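Local atomic coordinates of disease resistance protein RRS1 (Arabidopsis thaliana, PDB entry 5W3X), a protein that binds W-box DNA as a WRKY transcription factor and acts as a disease resistance protein against fungal and bacterial pathogens in plants. Residues B[21-26]-B[41-46]; B[33-38]-B[56-61]. One frame throughout, in Å; residues are numbered along the deposited sequence.

Contact 1 (B[21-26]-B[41-46]); sequences TWRKYG and RCAYKF. With ZN (zinc ion), chain G.
This is the zinc-site end of the antiparallel hairpin of strands 22-28 and 37-42 in the WRKY DNA-binding domain. Arg23 and Arg41 form a hydrogen-bonded pair. Arg23 N gives to Arg41 O at 3.0 Å, and Arg41 N returns the bond to Arg23 O. Both run nearly along the C=O axis. Past the strand end, Ala43 N reaches Thr21 O from above its carbonyl plane, at 3.0 Å. On the face of Arg23 and Arg41, Arg23 CB sits over the centre of the Arg41 guanidinium, 3.6 Å above its plane. That group is further fixed by NH1, which bonds Cys42 O, and by NE, which bonds a polar side chain of another protein chain. Thr21 OG1 approaches Ala43 CB and Tyr44 CE2. Trp22 turns CE3 edge-on to Arg41 O, and its ring also meets the ring of the zinc ligand His74. Metal binding comes from Cys42, whose SG lies anti to the backbone N (chi1 -176°). Cys50, His74 and His76 complete the zinc site. The turn from Cys42 to Lys45 is type I and brings Tyr44 N to the sulfur of Cys42. Tyr44 N donates to Cys42 SG at 3.2 Å, and that SG holds zinc at 2.3 Å.

Contact 2 (B[33-38]-B[56-61]); sequences SRFPRG and VQRSET
Ser33 lies in the loop that leads into strand 37-42 of the WRKY domain. Its OG, anti to the backbone N, reaches forward along the chain and donates to Phe35 O in the carbonyl plane, on a lone pair. The backbone N of Arg34 bonds Glu60 OE1 at 2.7 Å, from above the carboxylate plane. The Arg34 side chain bends at chi3 and crosses Glu60 at about a right angle. Its NH1 makes a weak bond to Glu60 O and a long salt bridge to Glu60 OE1. Phe35 lays one ring face against the aliphatic part of Arg58: Arg58 CG stands 3.8 Å from the centroid of the Phe35 ring, 6° off the normal, a CH-pi contact. Arg34 CB lies over the opposite face, toward the rim. Phe35 O also takes a weak bond from Gln57 NE2. Pro36 O accepts from a water, which in turn accepts from Arg58 N. Arg37 grips Gln57 OE1 side-on, with NE at 2.7 Å and NH1 at 2.6 Å. This oxygen lies in the guanidinium plane; NH1 meets it in the amide plane and NE from above. Gly38 and Val56 form a hydrogen-bonded antiparallel pair: Gly38 N to Val56 O and Val56 N to Gly38 O are both 2.9 Å. Strand 37-42 thus pairs with strand 53-58 in the middle of the four-stranded antiparallel sheet. Strand 22-28 flanks it beyond Arg37, and strand 66-71 beyond Gln57.

How the contacts relate
Contacts 1 and 2 share strand 37-42 but use its two ends, with centres about 20 Å apart on opposite sides of the chain's centre. Contact 1 pairs it with an edge strand, 22-28, contact 2 with the inner strand 53-58. Both are partly buried, and neither is a purely apolar core. Their chemistry differs with place. At the zinc end, backbone bonds and a metal ligand dominate, and the Arg41 guanidinium packs on the aliphatic start of Arg23. At the far end, the sheet opens into loops held by side chains (a carboxylate, an amide, a phenylalanine face) and by a bridging water. Another protein chain approaches both.

Contact 1 (B[21-26]-B[41-46])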
ATOM      1  N   THR B  21      16.432  15.696  15.984  1.00 62.76           N
ATOM      2  CA  THR B  21      16.561  15.482  14.547  1.00 65.49           C
ATOM      3  C   THR B  21      15.703  14.302  14.087  1.00 64.82           C
ATOM      4  O   THR B  21      15.643  13.268  14.756  1.00 55.82           O
ATOM      5  CB  THR B  21      18.022  15.236  14.137  1.00 70.41           C
ATOM      6  OG1 THR B  21      18.590  14.219  14.971  1.00 74.16           O
ATOM      7  CG2 THR B  21      18.830  16.515  14.276  1.00 75.26           C
ATOM      8  N   TRP B  22      15.045  14.473  12.943  1.00 49.44           N
ATOM      9  CA  TRP B  22      14.017  13.542  12.485  1.00 47.28           C
ATOM     10  C   TRP B  22      14.156  13.164  11.008  1.00 46.77           C
ATOM     11  O   TRP B  22      14.657  13.949  10.208  1.00 49.74           O
ATOM     12  CB  TRP B  22      12.639  14.157  12.720  1.00 45.37           C
ATOM     13  CG  TRP B  22      12.398  14.596  14.144  1.00 47.43           C
ATOM     14  CD1 TRP B  22      12.540  15.860  14.641  1.00 48.95           C
ATOM     15  CD2 TRP B  22      11.956  13.785  15.242  1.00 44.53           C
ATOM     16  NE1 TRP B  22      12.228  15.883  15.977  1.00 49.10           N
ATOM     17  CE2 TRP B  22      11.864  14.624  16.371  1.00 45.39           C
ATOM     18  CE3 TRP B  22      11.638  12.432  15.381  1.00 40.88           C
ATOM     19  CZ2 TRP B  22      11.466  14.154  17.618  1.00 43.56           C
ATOM     20  CZ3 TRP B  22      11.241  11.968  16.623  1.00 40.93           C
ATOM     21  CH2 TRP B  22      11.159  12.826  17.723  1.00 44.82           C
ATOM     22  N   ARG B  23      13.724  11.950  10.666  1.00 43.29           N
ATOM     23  CA  ARG B  23      13.621  11.504   9.273  1.00 42.57           C
ATOM     24  C   ARG B  23      12.175  11.060   9.017  1.00 36.21           C
ATOM     25  O   ARG B  23      11.453  10.722   9.948  1.00 34.14           O
ATOM     26  CB  ARG B  23      14.598  10.365   8.963  1.00 45.27           C
ATOM     27  CG  ARG B  23      16.069  10.714   9.222  1.00 47.32           C
ATOM     28  CD  ARG B  23      16.602  11.804   8.288  1.00 45.94           C
ATOM     29  NE  ARG B  23      17.747  12.479   8.902  1.00 54.05           N
ATOM     30  CZ  ARG B  23      19.001  12.051   8.809  1.00 61.17           C
ATOM     31  NH1 ARG B  23      19.276  10.956   8.116  1.00 63.59           N
ATOM     32  NH2 ARG B  23      19.983  12.714   9.404  1.00 62.22           N
ATOM     33  N   LYS B  24      11.757  11.077   7.758  1.00 39.05           N
ATOM     34  CA  LYS B  24      10.375  10.784   7.401  1.00 36.72           C
ATOM     35  C   LYS B  24      10.024   9.296   7.530  1.00 35.39           C
ATOM     36  O   LYS B  24      10.843   8.416   7.241  1.00 35.08           O
ATOM     37  CB  LYS B  24      10.113  11.253   5.977  1.00 40.59           C
ATOM     38  CG  LYS B  24       8.689  11.693   5.725  1.00 49.72           C
ATOM     39  CD  LYS B  24       8.308  12.859   6.613  1.00 45.56           C
ATOM     40  CE  LYS B  24       6.862  13.270   6.398  1.00 37.81           C
ATOM     41  NZ  LYS B  24       6.619  13.838   5.038  1.00 45.04           N
ATOM     42  N   TYR B  25       8.799   9.020   7.961  1.00 32.66           N
ATOM     43  CA  TYR B  25       8.294   7.654   8.006  1.00 27.66           C
ATOM     44  C   TYR B  25       7.063   7.521   7.104  1.00 33.58           C
ATOM     45  O   TYR B  25       6.882   6.518   6.408  1.00 31.41           O
ATOM     46  CB  TYR B  25       7.941   7.254   9.436  1.00 25.87           C
ATOM     47  CG  TYR B  25       7.411   5.835   9.566  1.00 33.45           C
ATOM     48  CD1 TYR B  25       6.050   5.560   9.445  1.00 28.37           C
ATOM     49  CD2 TYR B  25       8.280   4.765   9.785  1.00 30.57           C
ATOM     50  CE1 TYR B  25       5.571   4.255   9.559  1.00 34.38           C
ATOM     51  CE2 TYR B  25       7.814   3.470   9.895  1.00 29.93           C
ATOM     52  CZ  TYR B  25       6.460   3.217   9.788  1.00 35.40           C
ATOM     53  OH  TYR B  25       6.006   1.920   9.900  1.00 36.18           O
ATOM     54  N   GLY B  26       6.226   8.552   7.106  1.00 30.50           N
ATOM     55  CA  GLY B  26       4.991   8.472   6.345  1.00 29.77           C
ATOM     56  C   GLY B  26       4.370   9.828   6.107  1.00 32.58           C
ATOM     57  O   GLY B  26       4.780  10.831   6.688  1.00 35.99           O
ATOM     58  N   ARG B  41      10.368   9.597  12.558  1.00 40.25           N
ATOM     59  CA  ARG B  41      11.084   8.771  13.534  1.00 40.45           C
ATOM     60  C   ARG B  41      12.438   9.429  13.723  1.00 45.17           C
ATOM     61  O   ARG B  41      12.781  10.309  12.936  1.00 46.03           O
ATOM     62  CB  ARG B  41      11.186   7.322  13.044  1.00 38.09           C
ATOM     63  CG  ARG B  41      11.754   7.144  11.622  1.00 35.73           C
ATOM     64  CD  ARG B  41      13.277   6.933  11.624  1.00 44.31           C
ATOM     65  NE  ARG B  41      13.787   6.583  10.301  1.00 42.79           N
ATOM     66  CZ  ARG B  41      15.036   6.789   9.897  1.00 45.06           C
ATOM     67  NH1 ARG B  41      15.909   7.371  10.702  1.00 46.89           N
ATOM     68  NH2 ARG B  41      15.404   6.430   8.676  1.00 37.50           N
ATOM     69  N   CYS B  42      13.172   9.098  14.783  1.00 41.14           N
ATOM     70  CA  CYS B  42      14.440   9.784  15.068  1.00 43.39           C
ATOM     71  C   CYS B  42      15.563   9.525  14.055  1.00 47.60           C
ATOM     72  O   CYS B  42      15.690   8.433  13.511  1.00 44.68           O
ATOM     73  CB  CYS B  42      14.960   9.412  16.463  1.00 39.39           C
ATOM     74  SG  CYS B  42      16.473  10.332  16.903  1.00 55.95           S
ATOM     75  N   ALA B  43      16.392  10.534  13.820  1.00 52.13           N
ATOM     76  CA  ALA B  43      17.535  10.372  12.923  1.00 54.79           C
ATOM     77  C   ALA B  43      18.545   9.353  13.457  1.00 53.82           C
ATOM     78  O   ALA B  43      19.391   8.863  12.708  1.00 51.21           O
ATOM     79  CB  ALA B  43      18.216  11.709  12.689  1.00 50.96           C
ATOM     80  N   TYR B  44      18.456   9.030  14.745  1.00 54.37           N
ATOM     81  CA  TYR B  44      19.364   8.059  15.356  1.00 54.28           C
ATOM     82  C   TYR B  44      18.656   6.748  15.683  1.00 53.67           C
ATOM     83  O   TYR B  44      19.072   6.014  16.582  1.00 49.42           O
ATOM     84  CB  TYR B  44      19.990   8.642  16.627  1.00 54.84           C
ATOM     85  CG  TYR B  44      20.687   9.960  16.392  1.00 60.90           C
ATOM     86  CD1 TYR B  44      21.969  10.006  15.849  1.00 64.10           C
ATOM     87  CD2 TYR B  44      20.057  11.160  16.695  1.00 59.89           C
ATOM     88  CE1 TYR B  44      22.611  11.217  15.623  1.00 66.30           C
ATOM     89  CE2 TYR B  44      20.685  12.375  16.473  1.00 67.21           C
ATOM     90  CZ  TYR B  44      21.960  12.401  15.938  1.00 71.37           C
ATOM     91  OH  TYR B  44      22.573  13.616  15.724  1.00 72.54           O
ATOM     92  N   LYS B  45      17.611   6.433  14.923  1.00 50.87           N
ATOM     93  CA  LYS B  45      16.919   5.165  15.096  1.00 50.46           C
ATOM     94  C   LYS B  45      17.840   3.984  14.819  1.00 48.45           C
ATOM     95  O   LYS B  45      17.799   2.978  15.514  1.00 51.73           O
ATOM     96  CB  LYS B  45      15.704   5.082  14.173  1.00 49.58           C
ATOM     97  CG  LYS B  45      14.988   3.732  14.217  1.00 49.67           C
ATOM     98  CD  LYS B  45      13.715   3.753  13.383  1.00 51.02           C
ATOM     99  CE  LYS B  45      12.982   2.430  13.454  1.00 50.98           C
ATOM    100  NZ  LYS B  45      12.741   2.033  14.865  1.00 54.98           N
ATOM    101  N   PHE B  46      18.653   4.108  13.782  1.00 44.96           N
ATOM    102  CA  PHE B  46      19.476   3.001  13.325  1.00 48.08           C
ATOM    103  C   PHE B  46      20.777   2.931  14.123  1.00 51.26           C
ATOM    104  O   PHE B  46      21.130   1.884  14.670  1.00 55.21           O
ATOM    105  CB  PHE B  46      19.743   3.150  11.826  1.00 55.69           C
ATOM    106  CG  PHE B  46      20.613   2.073  11.236  1.00 64.80           C
ATOM    107  CD1 PHE B  46      20.165   0.763  11.156  1.00 64.84           C
ATOM    108  CD2 PHE B  46      21.865   2.383  10.716  1.00 67.16           C
ATOM    109  CE1 PHE B  46      20.961  -0.225  10.598  1.00 66.95           C
ATOM    110  CE2 PHE B  46      22.665   1.398  10.153  1.00 64.22           C
ATOM    111  CZ  PHE B  46      22.212   0.094  10.094  1.00 65.14           C
TER
HETATM  112 ZN    ZN G1301      16.375   9.916  19.165  1.00 54.42          ZN

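Contact 2 (B[33-38]-B[56-61])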
ATOM      1  N   SER B  33     -10.486  14.216   7.730  1.00 42.26           N
ATOM      2  CA  SER B  33      -9.650  15.406   7.856  1.00 41.90           C
ATOM      3  C   SER B  33      -9.308  16.035   6.514  1.00 42.86           C
ATOM      4  O   SER B  33      -9.108  15.345   5.518  1.00 43.06           O
ATOM      5  CB  SER B  33      -8.357  15.077   8.613  1.00 44.60           C
ATOM      6  OG  SER B  33      -7.563  16.240   8.779  1.00 50.61           O
ATOM      7  N   ARG B  34      -9.211  17.357   6.506  1.00 44.32           N
ATOM      8  CA  ARG B  34      -8.841  18.084   5.304  1.00 47.91           C
ATOM      9  C   ARG B  34      -7.322  18.086   5.170  1.00 44.68           C
ATOM     10  O   ARG B  34      -6.785  18.299   4.086  1.00 42.82           O
ATOM     11  CB  ARG B  34      -9.399  19.514   5.345  1.00 55.08           C
ATOM     12  CG  ARG B  34     -10.897  19.574   5.032  1.00 61.02           C
ATOM     13  CD  ARG B  34     -11.632  20.735   5.676  1.00 67.55           C
ATOM     14  NE  ARG B  34     -10.977  22.024   5.494  1.00 72.00           N
ATOM     15  CZ  ARG B  34     -10.627  22.821   6.499  1.00 76.12           C
ATOM     16  NH1 ARG B  34     -10.860  22.453   7.755  1.00 75.60           N
ATOM     17  NH2 ARG B  34     -10.043  23.985   6.252  1.00 78.83           N
ATOM     18  N   PHE B  35      -6.637  17.794   6.270  1.00 42.02           N
ATOM     19  CA  PHE B  35      -5.184  17.888   6.294  1.00 45.93           C
ATOM     20  C   PHE B  35      -4.514  16.539   6.539  1.00 45.88           C
ATOM     21  O   PHE B  35      -4.963  15.759   7.377  1.00 42.93           O
ATOM     22  CB  PHE B  35      -4.752  18.887   7.361  1.00 48.57           C
ATOM     23  CG  PHE B  35      -5.362  20.244   7.191  1.00 48.92           C
ATOM     24  CD1 PHE B  35      -4.880  21.111   6.227  1.00 49.56           C
ATOM     25  CD2 PHE B  35      -6.421  20.649   7.985  1.00 52.78           C
ATOM     26  CE1 PHE B  35      -5.438  22.367   6.057  1.00 55.58           C
ATOM     27  CE2 PHE B  35      -6.989  21.906   7.822  1.00 59.31           C
ATOM     28  CZ  PHE B  35      -6.497  22.765   6.855  1.00 56.68           C
ATOM     29  N   PRO B  36      -3.419  16.275   5.810  1.00 40.19           N
ATOM     30  CA  PRO B  36      -2.693  15.008   5.896  1.00 41.71           C
ATOM     31  C   PRO B  36      -1.890  14.897   7.180  1.00 43.44           C
ATOM     32  O   PRO B  36      -1.537  15.917   7.778  1.00 43.85           O
ATOM     33  CB  PRO B  36      -1.765  15.057   4.682  1.00 41.60           C
ATOM     34  CG  PRO B  36      -1.500  16.501   4.501  1.00 44.69           C
ATOM     35  CD  PRO B  36      -2.793  17.197   4.848  1.00 44.97           C
ATOM     36  N   ARG B  37      -1.616  13.668   7.601  1.00 37.19           N
ATOM     37  CA  ARG B  37      -0.754  13.429   8.747  1.00 37.96           C
ATOM     38  C   ARG B  37       0.652  13.027   8.307  1.00 35.38           C
ATOM     39  O   ARG B  37       0.827  12.206   7.397  1.00 37.19           O
ATOM     40  CB  ARG B  37      -1.352  12.350   9.646  1.00 36.64           C
ATOM     41  CG  ARG B  37      -0.501  11.999  10.854  1.00 39.53           C
ATOM     42  CD  ARG B  37      -1.276  11.070  11.775  1.00 43.61           C
ATOM     43  NE  ARG B  37      -2.606  11.609  12.034  1.00 45.71           N
ATOM     44  CZ  ARG B  37      -3.620  10.900  12.517  1.00 51.87           C
ATOM     45  NH1 ARG B  37      -4.794  11.483  12.715  1.00 46.73           N
ATOM     46  NH2 ARG B  37      -3.467   9.607  12.784  1.00 50.41           N
ATOM     47  N   GLY B  38       1.648  13.630   8.946  1.00 38.36           N
ATOM     48  CA  GLY B  38       3.040  13.299   8.704  1.00 37.86           C
ATOM     49  C   GLY B  38       3.621  12.468   9.841  1.00 40.87           C
ATOM     50  O   GLY B  38       3.366  12.742  11.017  1.00 42.07           O
ATOM     51  N   VAL B  56       2.547  14.598  13.121  1.00 46.94           N
ATOM     52  CA  VAL B  56       2.228  16.002  12.937  1.00 42.26           C
ATOM     53  C   VAL B  56       1.016  16.151  12.032  1.00 45.40           C
ATOM     54  O   VAL B  56       1.001  15.615  10.925  1.00 40.99           O
ATOM     55  CB  VAL B  56       3.399  16.771  12.321  1.00 41.91           C
ATOM     56  CG1 VAL B  56       3.001  18.213  12.068  1.00 44.88           C
ATOM     57  CG2 VAL B  56       4.646  16.680  13.210  1.00 34.85           C
ATOM     58  N   GLN B  57      -0.002  16.865  12.502  1.00 44.78           N
ATOM     59  CA  GLN B  57      -1.199  17.067  11.695  1.00 44.23           C
ATOM     60  C   GLN B  57      -1.860  18.406  11.985  1.00 46.26           C
ATOM     61  O   GLN B  57      -2.219  18.688  13.128  1.00 49.05           O
ATOM     62  CB  GLN B  57      -2.198  15.933  11.926  1.00 43.51           C
ATOM     63  CG  GLN B  57      -3.448  16.049  11.064  1.00 44.21           C
ATOM     64  CD  GLN B  57      -4.283  14.791  11.074  1.00 50.56           C
ATOM     65  OE1 GLN B  57      -4.039  13.875  11.864  1.00 52.99           O
ATOM     66  NE2 GLN B  57      -5.276  14.733  10.191  1.00 52.82           N
ATOM     67  N   ARG B  58      -2.015  19.220  10.944  1.00 52.70           N
ATOM     68  CA  ARG B  58      -2.717  20.499  11.036  1.00 50.89           C
ATOM     69  C   ARG B  58      -4.166  20.251  11.452  1.00 50.25           C
ATOM     70  O   ARG B  58      -4.825  19.359  10.918  1.00 53.23           O
ATOM     71  CB  ARG B  58      -2.634  21.243   9.699  1.00 53.21           C
ATOM     72  CG  ARG B  58      -3.410  22.554   9.623  1.00 60.87           C
ATOM     73  CD  ARG B  58      -2.511  23.726   9.203  1.00 67.39           C
ATOM     74  NE  ARG B  58      -1.494  23.351   8.220  1.00 68.53           N
ATOM     75  CZ  ARG B  58      -0.387  24.057   7.987  1.00 69.49           C
ATOM     76  NH1 ARG B  58      -0.144  25.157   8.688  1.00 64.88           N
ATOM     77  NH2 ARG B  58       0.489  23.656   7.072  1.00 69.76           N
ATOM     78  N   SER B  59      -4.649  21.013  12.430  1.00 95.94           N
ATOM     79  CA  SER B  59      -5.950  20.735  13.030  1.00 91.31           C
ATOM     80  C   SER B  59      -7.111  20.969  12.078  1.00 89.14           C
ATOM     81  O   SER B  59      -7.175  21.991  11.395  1.00 85.78           O
ATOM     82  CB  SER B  59      -6.160  21.582  14.282  1.00 94.37           C
ATOM     83  OG  SER B  59      -7.471  21.390  14.791  1.00 94.97           O
ATOM     84  N   GLU B  60      -8.031  20.012  12.051  1.00 88.49           N
ATOM     85  CA  GLU B  60      -9.220  20.102  11.214  1.00 88.16           C
ATOM     86  C   GLU B  60     -10.083  21.289  11.631  1.00 89.18           C
ATOM     87  O   GLU B  60     -10.382  22.166  10.819  1.00 88.25           O
ATOM     88  CB  GLU B  60     -10.027  18.801  11.290  1.00 87.79           C
ATOM     89  CG  GLU B  60     -11.385  18.859  10.615  1.00 88.30           C
ATOM     90  CD  GLU B  60     -11.300  18.802   9.100  1.00 91.72           C
ATOM     91  OE1 GLU B  60     -10.171  18.803   8.564  1.00 96.77           O
ATOM     92  OE2 GLU B  60     -12.364  18.760   8.445  1.00 87.88           O
ATOM     93  N   THR B  61     -10.476  21.308  12.901  1.00 92.09           N
ATOM     94  CA  THR B  61     -11.379  22.329  13.426  1.00 97.34           C
ATOM     95  C   THR B  61     -10.798  23.746  13.359  1.00 97.62           C
ATOM     96  O   THR B  61     -11.436  24.663  12.841  1.00 99.70           O
ATOM     97  CB  THR B  61     -11.769  22.014  14.884  1.00100.41           C
ATOM     98  OG1 THR B  61     -10.585  21.881  15.679  1.00103.53           O
ATOM     99  CG2 THR B  61     -12.557  20.712  14.953  1.00100.35           C
TER
HETATM  100  O   HOH W   1      -1.187  18.587   7.947  1.00 44.71           O